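Local coordinates for putative aspartate aminotransferase (Thermus thermophilus, PDB 1IUG), which probably transfers amino groups between amino acids such as aspartate and 2-oxo acids, using a covalently bound pyridoxal 5'-phosphate cofactor, at residues R44-T49 with S163-E168; L79-G84 with D110-E115; D139-A144 with E172-D177; P191-V196 with T230-L235. One frame throughout, in Å; residues are numbered along the deposited sequence.

Contact 1 (R44-T49 with S163-E168)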
# COMPACT_ATOMS: atom_id res chain seq x y z
N ARG A 44 -11.36 12.60 9.85
CA ARG A 44 -11.67 14.02 9.72
C ARG A 44 -11.70 14.62 11.12
O ARG A 44 -11.08 15.65 11.38
CB ARG A 44 -13.05 14.11 9.06
CG ARG A 44 -13.14 14.95 7.82
CD ARG A 44 -12.82 16.39 8.06
NE ARG A 44 -14.00 17.07 8.61
CZ ARG A 44 -15.24 16.98 8.13
NH1 ARG A 44 -15.51 16.22 7.07
NH2 ARG A 44 -16.22 17.65 8.71
N GLU A 45 -12.41 13.94 12.03
CA GLU A 45 -12.51 14.37 13.42
C GLU A 45 -11.17 14.21 14.13
O GLU A 45 -10.77 15.06 14.91
CB GLU A 45 -13.54 13.53 14.17
CG GLU A 45 -14.98 13.71 13.74
CD GLU A 45 -15.93 12.84 14.55
OE1 GLU A 45 -15.67 12.63 15.76
OE2 GLU A 45 -16.93 12.36 13.98
N ALA A 46 -10.51 13.09 13.88
CA ALA A 46 -9.21 12.79 14.49
C ALA A 46 -8.17 13.86 14.16
O ALA A 46 -7.38 14.24 15.02
CB ALA A 46 -8.72 11.42 14.05
N PHE A 47 -8.18 14.35 12.92
CA PHE A 47 -7.23 15.37 12.48
C PHE A 47 -7.64 16.80 12.88
O PHE A 47 -6.81 17.72 12.80
CB PHE A 47 -7.03 15.31 10.97
CG PHE A 47 -5.94 14.38 10.53
CD1 PHE A 47 -6.24 13.18 9.89
CD2 PHE A 47 -4.60 14.71 10.74
CE1 PHE A 47 -5.23 12.34 9.45
CE2 PHE A 47 -3.58 13.87 10.30
CZ PHE A 47 -3.89 12.69 9.65
N ARG A 48 -8.90 16.98 13.27
CA ARG A 48 -9.40 18.30 13.67
C ARG A 48 -9.30 19.24 12.48
O ARG A 48 -8.55 20.21 12.50
CB ARG A 48 -8.56 18.88 14.82
CG ARG A 48 -8.55 18.12 16.13
CD ARG A 48 -9.92 18.00 16.75
NE ARG A 48 -9.84 17.50 18.12
CZ ARG A 48 -9.25 18.15 19.13
NH1 ARG A 48 -8.69 19.34 18.94
NH2 ARG A 48 -9.22 17.59 20.34
N THR A 49 -10.03 18.93 11.42
CA THR A 49 -10.02 19.76 10.23
C THR A 49 -11.40 19.85 9.59
O THR A 49 -12.25 19.00 9.80
CB THR A 49 -8.99 19.25 9.17
OG1 THR A 49 -9.00 20.13 8.03
CG2 THR A 49 -9.34 17.84 8.70
N SER A 163 2.02 11.34 16.04
CA SER A 163 1.36 12.32 16.90
C SER A 163 -0.16 12.10 16.85
O SER A 163 -0.86 12.34 17.83
CB SER A 163 1.73 13.76 16.53
OG SER A 163 1.35 14.09 15.21
N LEU A 164 -0.65 11.59 15.72
CA LEU A 164 -2.08 11.33 15.56
C LEU A 164 -2.52 10.24 16.53
O LEU A 164 -2.00 9.12 16.49
CB LEU A 164 -2.40 10.88 14.12
CG LEU A 164 -3.89 10.63 13.83
CD1 LEU A 164 -4.65 11.95 13.85
CD2 LEU A 164 -4.05 9.95 12.48
N LEU A 165 -3.47 10.58 17.40
CA LEU A 165 -4.02 9.66 18.42
C LEU A 165 -3.02 9.31 19.53
O LEU A 165 -3.23 8.38 20.31
CB LEU A 165 -4.55 8.38 17.77
CG LEU A 165 -6.03 8.07 18.05
CD1 LEU A 165 -6.90 9.11 17.37
CD2 LEU A 165 -6.38 6.68 17.56
N VAL A 166 -1.94 10.07 19.59
CA VAL A 166 -0.91 9.87 20.60
C VAL A 166 -0.85 11.14 21.43
O VAL A 166 -0.80 11.10 22.65
CB VAL A 166 0.46 9.59 19.94
CG1 VAL A 166 1.54 9.44 20.99
CG2 VAL A 166 0.39 8.33 19.10
N GLY A 167 -0.91 12.28 20.74
CA GLY A 167 -0.90 13.58 21.37
C GLY A 167 -1.92 14.47 20.69
O GLY A 167 -2.60 14.05 19.76
N GLU A 168 -2.04 15.71 21.17
CA GLU A 168 -2.97 16.67 20.60
C GLU A 168 -2.53 17.11 19.21
O GLU A 168 -1.36 17.44 18.99
CB GLU A 168 -3.09 17.91 21.49
CG GLU A 168 -3.88 17.69 22.78
CD GLU A 168 -5.38 17.53 22.54
OE1 GLU A 168 -6.07 17.02 23.44
OE2 GLU A 168 -5.87 17.93 21.46
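Leu164 fills the tight half of this contact, both its methyl groups on the ring of Phe47 and one of them also on Ala46. With CG anti to the backbone N (chi1 -178°), the side chain meets the phenyl group at about a right angle. Its CD1 stands over the middle of one ring face, 4.1 Å from the centroid of Phe47, a CH-pi contact almost along the ring normal. CD2 reaches the ring tip, 3.9 Å from Phe47 CZ, while Ala46 CB lies 4.1 Å from Leu164 CD1. Segment 163-168, part of the connection between strands 155-159 and 178-182 of the seven-stranded sheet of the class-V aminotransferase fold, is packed against the C-terminal end of helix 30-47; Phe47 and Leu164 both touch Ser181 on the second of these strands. An alanine in place of Phe47 would probably cost Leu164 its aromatic platform and loosen the packing of helix 30-47 on that strand. The exposed side is slacker. Arg48, which leaves the helix with positive phi (62°), and Glu168 both bend at chi2 and form a long salt bridge, Arg48 NH2 to Glu168 OE2 at 3.5 Å, with guanidinium and carboxylate planes 51° apart.

Contact 2 (L79-G84 with D110-E115); sequences LVPVYG and DTPRPE
Strand 77-82 runs out at Val82, and the chain continues through Tyr83 to Gly84, the N-cap of helix 85-96, while segment 110-115 passes alongside as an irregular loop. The two backbones come closest at Tyr83 and Asp110, whose CA atoms are 6.3 Å apart, and no direct hydrogen bond joins them. A water bridges them instead, donating to Tyr83 O at 2.6 Å and to Asp110 O at 3.0 Å; it lies at the edge of the Tyr83 ring, in its plane. The strand is an inner member of the seven-stranded mixed sheet that forms the core of this pyridoxal-phosphate enzyme fold, and the loop follows the outermost strand 100-105, covering the end of its neighbour. Among the side chains Pro112 is central. Its CD sits over one face of the Tyr83 ring, displaced toward the rim, 3.8 Å from the centroid in a CH-pi contact, and its CG lies 3.5 Å from Tyr83 CE2. The same CG also touches the strand two residues earlier, 3.6 Å from Pro81 CB, so one pyrrolidine ring bears on both residues. Tyr83 takes the crowded first torsion, CG between the backbone N and the carbonyl carbon (chi1 42°), which sets the ring against Pro112; Tyr83 CB, placed by the backbone, lies 3.3 Å from Asp110 O. The phenol OH is hydrogen-bonded to Val128 O, and the Asp110 carboxylate pairs with Lys278.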
# COMPACT_ATOMS: atom_id res chain seq x y z
N LEU A 79 11.50 25.20 2.87
CA LEU A 79 12.38 25.13 4.02
C LEU A 79 12.12 23.83 4.77
O LEU A 79 10.99 23.54 5.16
CB LEU A 79 12.13 26.35 4.91
CG LEU A 79 12.91 26.54 6.21
CD1 LEU A 79 14.40 26.42 5.95
CD2 LEU A 79 12.57 27.90 6.79
N VAL A 80 13.17 23.03 4.95
CA VAL A 80 13.06 21.74 5.63
C VAL A 80 14.08 21.57 6.76
O VAL A 80 15.27 21.34 6.50
CB VAL A 80 13.23 20.56 4.64
CG1 VAL A 80 13.08 19.23 5.38
CG2 VAL A 80 12.22 20.66 3.51
N PRO A 81 13.64 21.72 8.02
CA PRO A 81 14.53 21.56 9.17
C PRO A 81 14.79 20.07 9.35
O PRO A 81 13.88 19.25 9.20
CB PRO A 81 13.70 22.10 10.33
CG PRO A 81 12.74 23.04 9.67
CD PRO A 81 12.35 22.28 8.44
N VAL A 82 16.03 19.70 9.66
CA VAL A 82 16.38 18.31 9.87
C VAL A 82 16.94 18.11 11.27
O VAL A 82 17.92 18.74 11.66
CB VAL A 82 17.37 17.81 8.80
CG1 VAL A 82 17.76 16.36 9.07
CG2 VAL A 82 16.73 17.93 7.42
N TYR A 83 16.28 17.23 12.03
CA TYR A 83 16.66 16.94 13.40
C TYR A 83 16.41 15.48 13.76
O TYR A 83 16.31 15.12 14.93
CB TYR A 83 15.91 17.87 14.36
CG TYR A 83 14.45 18.08 14.01
CD1 TYR A 83 13.44 17.44 14.73
CD2 TYR A 83 14.08 18.91 12.96
CE1 TYR A 83 12.09 17.63 14.41
CE2 TYR A 83 12.74 19.11 12.63
CZ TYR A 83 11.75 18.47 13.36
OH TYR A 83 10.44 18.67 13.02
N GLY A 84 16.32 14.64 12.73
CA GLY A 84 16.08 13.23 12.96
C GLY A 84 15.94 12.46 11.68
O GLY A 84 16.00 13.02 10.59
N ASP A 110 17.15 17.54 19.30
CA ASP A 110 16.72 18.93 19.33
C ASP A 110 15.56 19.19 18.37
O ASP A 110 15.23 18.34 17.54
CB ASP A 110 17.88 19.87 18.98
CG ASP A 110 18.90 20.00 20.10
OD1 ASP A 110 19.20 18.98 20.77
OD2 ASP A 110 19.41 21.12 20.30
N THR A 111 14.95 20.36 18.51
CA THR A 111 13.84 20.77 17.65
C THR A 111 14.07 22.21 17.20
O THR A 111 14.78 22.97 17.87
CB THR A 111 12.47 20.68 18.37
OG1 THR A 111 12.51 21.44 19.58
CG2 THR A 111 12.12 19.23 18.69
N PRO A 112 13.49 22.60 16.06
CA PRO A 112 13.63 23.95 15.50
C PRO A 112 13.04 25.04 16.40
O PRO A 112 12.07 24.81 17.11
CB PRO A 112 12.84 23.86 14.19
CG PRO A 112 12.92 22.42 13.84
CD PRO A 112 12.70 21.75 15.16
N ARG A 113 13.66 26.22 16.35
CA ARG A 113 13.19 27.38 17.11
C ARG A 113 12.31 28.17 16.13
O ARG A 113 12.60 28.22 14.93
CB ARG A 113 14.36 28.28 17.51
CG ARG A 113 15.57 27.59 18.12
CD ARG A 113 15.26 26.84 19.40
NE ARG A 113 16.40 26.05 19.85
CZ ARG A 113 17.62 26.54 20.10
NH1 ARG A 113 17.88 27.83 19.94
NH2 ARG A 113 18.59 25.72 20.49
N PRO A 114 11.23 28.80 16.62
CA PRO A 114 10.34 29.59 15.75
C PRO A 114 11.09 30.69 15.00
O PRO A 114 10.73 31.06 13.88
CB PRO A 114 9.34 30.17 16.75
CG PRO A 114 9.24 29.09 17.78
CD PRO A 114 10.68 28.69 17.98
N GLU A 115 12.16 31.20 15.62
CA GLU A 115 12.97 32.26 15.03
C GLU A 115 13.81 31.75 13.86
O GLU A 115 14.18 32.53 12.98
CB GLU A 115 13.90 32.88 16.09
CG GLU A 115 13.26 33.12 17.44
CD GLU A 115 13.28 31.89 18.33
OE1 GLU A 115 14.39 31.37 18.60
OE2 GLU A 115 12.19 31.44 18.75
O HOH W 1 15.34 15.40 17.31

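Contact 3 (D139-A144 with E172-D177); sequences DLPALA and EAMGVD
Met174 lies along the first turn of helix 140-150, touching Pro141 with the middle of its side chain and Leu140 with the tip. Its CG is anti to the carbonyl carbon (chi1 -65°), and this brings the chain side by side with the proline ring, both pointing the same way, with SD 3.9 Å from Pro141 CG. A bend at chi3 (-44°) then turns the terminal methyl aside onto Leu140, where Met174 CE and Leu140 CD2 are only 3.5 Å apart, closer than ordinary carbon contacts. Leu140 has a chi1 of -133°, well off a staggered position, and crosses Val176 at about a right angle. There Val176 CG2 lies 3.9 Å from Leu140 CD2, so this one leucine methyl meets both partners.

The Met174 carbonyl is the centre of the rest of the contact. Met174 O receives a nearly straight CA-H...O approach from Pro141 CA at 3.4 Å, and Ala144 CB lies 3.5 Å from the same oxygen. Gly175 follows with positive phi; a beta carbon here would press on Ala144 CB and on the preceding carbonyl. The helix, with Asp139 at the N-cap position, is the crossover of a beta-alpha-beta unit between the adjacent parallel strands 124-128 and 155-159 of the seven-stranded sheet, and its first turn is seated against the 3-10 turn 172-174 before strand 178-182.

With no direct hydrogen bond between the segments, cohesion rests on shape and apolar contact, while Met174 O meets a C-H that is probably somewhat polarised and takes a weak bond from the water held by Pro141 O.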
# COMPACT_ATOMS: atom_id res chain seq x y z
N ASP A 139 7.32 22.13 18.39
CA ASP A 139 6.26 23.07 18.76
C ASP A 139 5.60 23.54 17.46
O ASP A 139 5.84 24.65 16.99
CB ASP A 139 6.84 24.26 19.52
CG ASP A 139 5.77 25.06 20.27
OD1 ASP A 139 4.57 24.94 19.95
OD2 ASP A 139 6.15 25.81 21.20
N LEU A 140 4.76 22.68 16.91
CA LEU A 140 4.07 22.92 15.65
C LEU A 140 3.35 24.27 15.48
O LEU A 140 3.61 24.98 14.51
CB LEU A 140 3.10 21.77 15.36
CG LEU A 140 3.12 21.16 13.96
CD1 LEU A 140 4.53 20.73 13.59
CD2 LEU A 140 2.19 19.97 13.92
N PRO A 141 2.45 24.64 16.42
CA PRO A 141 1.73 25.91 16.29
C PRO A 141 2.66 27.13 16.23
O PRO A 141 2.46 28.02 15.41
CB PRO A 141 0.87 25.94 17.55
CG PRO A 141 0.66 24.50 17.87
CD PRO A 141 2.04 23.93 17.64
N ALA A 142 3.67 27.14 17.10
CA ALA A 142 4.62 28.24 17.17
C ALA A 142 5.50 28.32 15.92
O ALA A 142 5.81 29.42 15.44
CB ALA A 142 5.49 28.12 18.42
N LEU A 143 5.90 27.17 15.40
CA LEU A 143 6.73 27.13 14.20
C LEU A 143 5.92 27.58 12.99
O LEU A 143 6.39 28.38 12.18
CB LEU A 143 7.27 25.73 13.96
CG LEU A 143 8.29 25.22 14.98
CD1 LEU A 143 8.59 23.76 14.72
CD2 LEU A 143 9.56 26.06 14.88
N ALA A 144 4.69 27.10 12.91
CA ALA A 144 3.79 27.43 11.81
C ALA A 144 3.46 28.91 11.66
O ALA A 144 3.52 29.45 10.55
CB ALA A 144 2.50 26.62 11.92
N GLU A 172 -5.77 23.37 10.55
CA GLU A 172 -5.87 24.82 10.49
C GLU A 172 -5.77 25.52 11.85
O GLU A 172 -5.20 26.60 11.95
CB GLU A 172 -7.13 25.28 9.73
CG GLU A 172 -8.45 24.64 10.15
CD GLU A 172 -8.82 23.40 9.33
OE1 GLU A 172 -10.01 23.23 9.01
OE2 GLU A 172 -7.93 22.60 9.01
N ALA A 173 -6.28 24.87 12.90
CA ALA A 173 -6.23 25.45 14.24
C ALA A 173 -4.79 25.58 14.75
O ALA A 173 -4.52 26.38 15.64
CB ALA A 173 -7.05 24.62 15.21
N MET A 174 -3.87 24.78 14.21
CA MET A 174 -2.47 24.84 14.60
C MET A 174 -1.63 25.53 13.52
O MET A 174 -0.40 25.58 13.61
CB MET A 174 -1.90 23.45 14.88
CG MET A 174 -2.53 22.73 16.06
SD MET A 174 -1.49 21.39 16.74
CE MET A 174 -0.94 20.60 15.29
N GLY A 175 -2.30 26.07 12.50
CA GLY A 175 -1.60 26.74 11.41
C GLY A 175 -1.05 25.78 10.36
O GLY A 175 -0.31 26.19 9.47
N VAL A 176 -1.40 24.50 10.48
CA VAL A 176 -0.94 23.49 9.54
C VAL A 176 -1.92 23.33 8.39
O VAL A 176 -3.12 23.17 8.60
CB VAL A 176 -0.71 22.14 10.25
CG1 VAL A 176 -0.24 21.09 9.27
CG2 VAL A 176 0.31 22.32 11.38
N ASP A 177 -1.41 23.38 7.16
CA ASP A 177 -2.26 23.24 5.98
C ASP A 177 -2.50 21.80 5.54
O ASP A 177 -3.58 21.47 5.06
CB ASP A 177 -1.68 24.05 4.82
CG ASP A 177 -1.54 25.52 5.16
OD1 ASP A 177 -2.58 26.19 5.30
OD2 ASP A 177 -0.39 26.00 5.31
O HOH W 2 -0.15 28.62 14.42

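Contact 4 (P191-V196 with T230-L235); sequences PGLGFV and TPAINL
Apolar contact between Leu193, at the start of strand 193-198, and Leu235, in the first turn of helix 233-246, dominates here. Both leucines have CG anti to the carbonyl carbon, and they slide past each other in opposite directions, so that Leu193 CD1 rests 3.8 Å from Leu235 CB. The other methyl of Leu193, CD2, meets Ala232 CB at 4.0 Å. An alanine in place of Leu193 lacks both methyls and would probably weaken the seating of the helix start on the strand. The strand runs antiparallel to both neighbours, 52-57 and 178-182, in the seven-stranded mixed sheet of the fold-type I pyridoxal-phosphate enzymes, and the helix packs on it.

Against the backbone, Leu235 CD1 reaches 3.6 Å from Gly192 CA and 3.6 Å from Pro191 O. Gly192 adopts a phi of 142°, and a beta carbon there would run into that leucine methyl.

Among polar bonds, Ala232, centre of an inverse gamma turn and N-cap of the helix, gives its N-H to Thr57 OG1, and Leu193 N bonds to Ser183 OG. The contact adjoins the dimer interface: Ala232 packs on Pro191 of the second subunit, and Thr230 OG1 is hydrogen-bonded to the lysine-pyridoxal phosphate of that subunit. No hydrogen bond joins the two segments directly; they meet through apolar carbon and one methyl-carbonyl contact, whereas Thr230 turns its hydroxyl to a cofactor across the interface.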
# COMPACT_ATOMS: atom_id res chain seq x y z
N PRO A 191 0.29 -2.31 9.37
CA PRO A 191 0.89 -1.41 8.38
C PRO A 191 0.13 -1.63 7.08
O PRO A 191 -0.41 -2.71 6.85
CB PRO A 191 2.31 -1.97 8.24
CG PRO A 191 2.56 -2.66 9.54
CD PRO A 191 1.25 -3.33 9.82
N GLY A 192 0.07 -0.61 6.22
CA GLY A 192 -0.63 -0.78 4.96
C GLY A 192 -1.43 0.42 4.48
O GLY A 192 -1.83 0.46 3.32
N LEU A 193 -1.70 1.36 5.37
CA LEU A 193 -2.45 2.56 5.00
C LEU A 193 -1.69 3.83 5.37
O LEU A 193 -0.95 3.87 6.35
CB LEU A 193 -3.82 2.60 5.69
CG LEU A 193 -4.85 1.51 5.37
CD1 LEU A 193 -6.13 1.80 6.17
CD2 LEU A 193 -5.15 1.48 3.87
N GLY A 194 -1.86 4.85 4.53
CA GLY A 194 -1.25 6.15 4.76
C GLY A 194 -2.38 7.16 4.60
O GLY A 194 -3.32 6.91 3.84
N PHE A 195 -2.33 8.26 5.34
CA PHE A 195 -3.38 9.27 5.24
C PHE A 195 -2.84 10.67 4.96
O PHE A 195 -1.83 11.09 5.53
CB PHE A 195 -4.21 9.32 6.53
CG PHE A 195 -4.60 7.97 7.05
CD1 PHE A 195 -3.89 7.39 8.10
CD2 PHE A 195 -5.65 7.26 6.47
CE1 PHE A 195 -4.22 6.13 8.56
CE2 PHE A 195 -5.98 5.99 6.93
CZ PHE A 195 -5.27 5.43 7.98
N VAL A 196 -3.51 11.37 4.06
CA VAL A 196 -3.15 12.74 3.72
C VAL A 196 -4.35 13.60 4.08
O VAL A 196 -5.44 13.45 3.50
CB VAL A 196 -2.83 12.92 2.22
CG1 VAL A 196 -2.47 14.38 1.94
CG2 VAL A 196 -1.68 12.03 1.80
N THR A 230 -8.05 -0.19 -6.15
CA THR A 230 -8.59 -1.05 -5.09
C THR A 230 -7.91 -0.68 -3.78
O THR A 230 -6.68 -0.65 -3.70
CB THR A 230 -8.36 -2.54 -5.38
OG1 THR A 230 -8.85 -2.84 -6.69
CG2 THR A 230 -9.11 -3.39 -4.37
N PRO A 231 -8.70 -0.32 -2.76
CA PRO A 231 -8.12 0.04 -1.47
C PRO A 231 -7.99 -1.18 -0.56
O PRO A 231 -8.67 -2.19 -0.78
CB PRO A 231 -9.17 1.00 -0.91
CG PRO A 231 -10.45 0.32 -1.33
CD PRO A 231 -10.16 -0.12 -2.77
N ALA A 232 -7.11 -1.10 0.43
CA ALA A 232 -6.95 -2.19 1.38
C ALA A 232 -8.15 -2.06 2.33
O ALA A 232 -8.01 -1.64 3.49
CB ALA A 232 -5.63 -2.05 2.14
N ILE A 233 -9.33 -2.39 1.81
CA ILE A 233 -10.60 -2.30 2.51
C ILE A 233 -10.66 -3.00 3.87
O ILE A 233 -11.36 -2.54 4.77
CB ILE A 233 -11.76 -2.78 1.59
CG1 ILE A 233 -13.13 -2.42 2.19
CG2 ILE A 233 -11.65 -4.27 1.31
CD1 ILE A 233 -13.38 -0.92 2.26
N ASN A 234 -9.90 -4.08 4.02
CA ASN A 234 -9.86 -4.84 5.28
C ASN A 234 -9.24 -3.97 6.38
O ASN A 234 -9.72 -3.95 7.51
CB ASN A 234 -9.01 -6.11 5.11
CG ASN A 234 -9.45 -6.95 3.92
OD1 ASN A 234 -9.40 -6.51 2.77
ND2 ASN A 234 -9.89 -8.18 4.20
N LEU A 235 -8.16 -3.27 6.03
CA LEU A 235 -7.47 -2.39 6.96
C LEU A 235 -8.33 -1.16 7.26
O LEU A 235 -8.33 -0.66 8.38
CB LEU A 235 -6.12 -1.95 6.39
CG LEU A 235 -5.10 -3.04 6.07
CD1 LEU A 235 -3.82 -2.39 5.59
CD2 LEU A 235 -4.82 -3.88 7.30

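Contacts 2 and 4 have segments on strands of the seven-stranded sheet, 77-82 and 193-198, on opposite sides of the chain's centre with their own centres 30 Å apart; contact 4 adds helix 233-246. Contacts 1 and 3 set helices 30-47 and 140-150 against the shared connection from strand 155-159 to 178-182. These two cross along the sequence, their centres are 13 Å apart, and Thr49 OG1 probably hydrogen-bonds Glu172 OE2. Contact 2 is nested within the chain loop closed by contact 1. Leu143 packs against the backbone of 112-114, so contact 3 touches both contact 1 and contact 2, linking them into a continuous series, whereas contact 4 follows later in sequence and reaches the subunit interface.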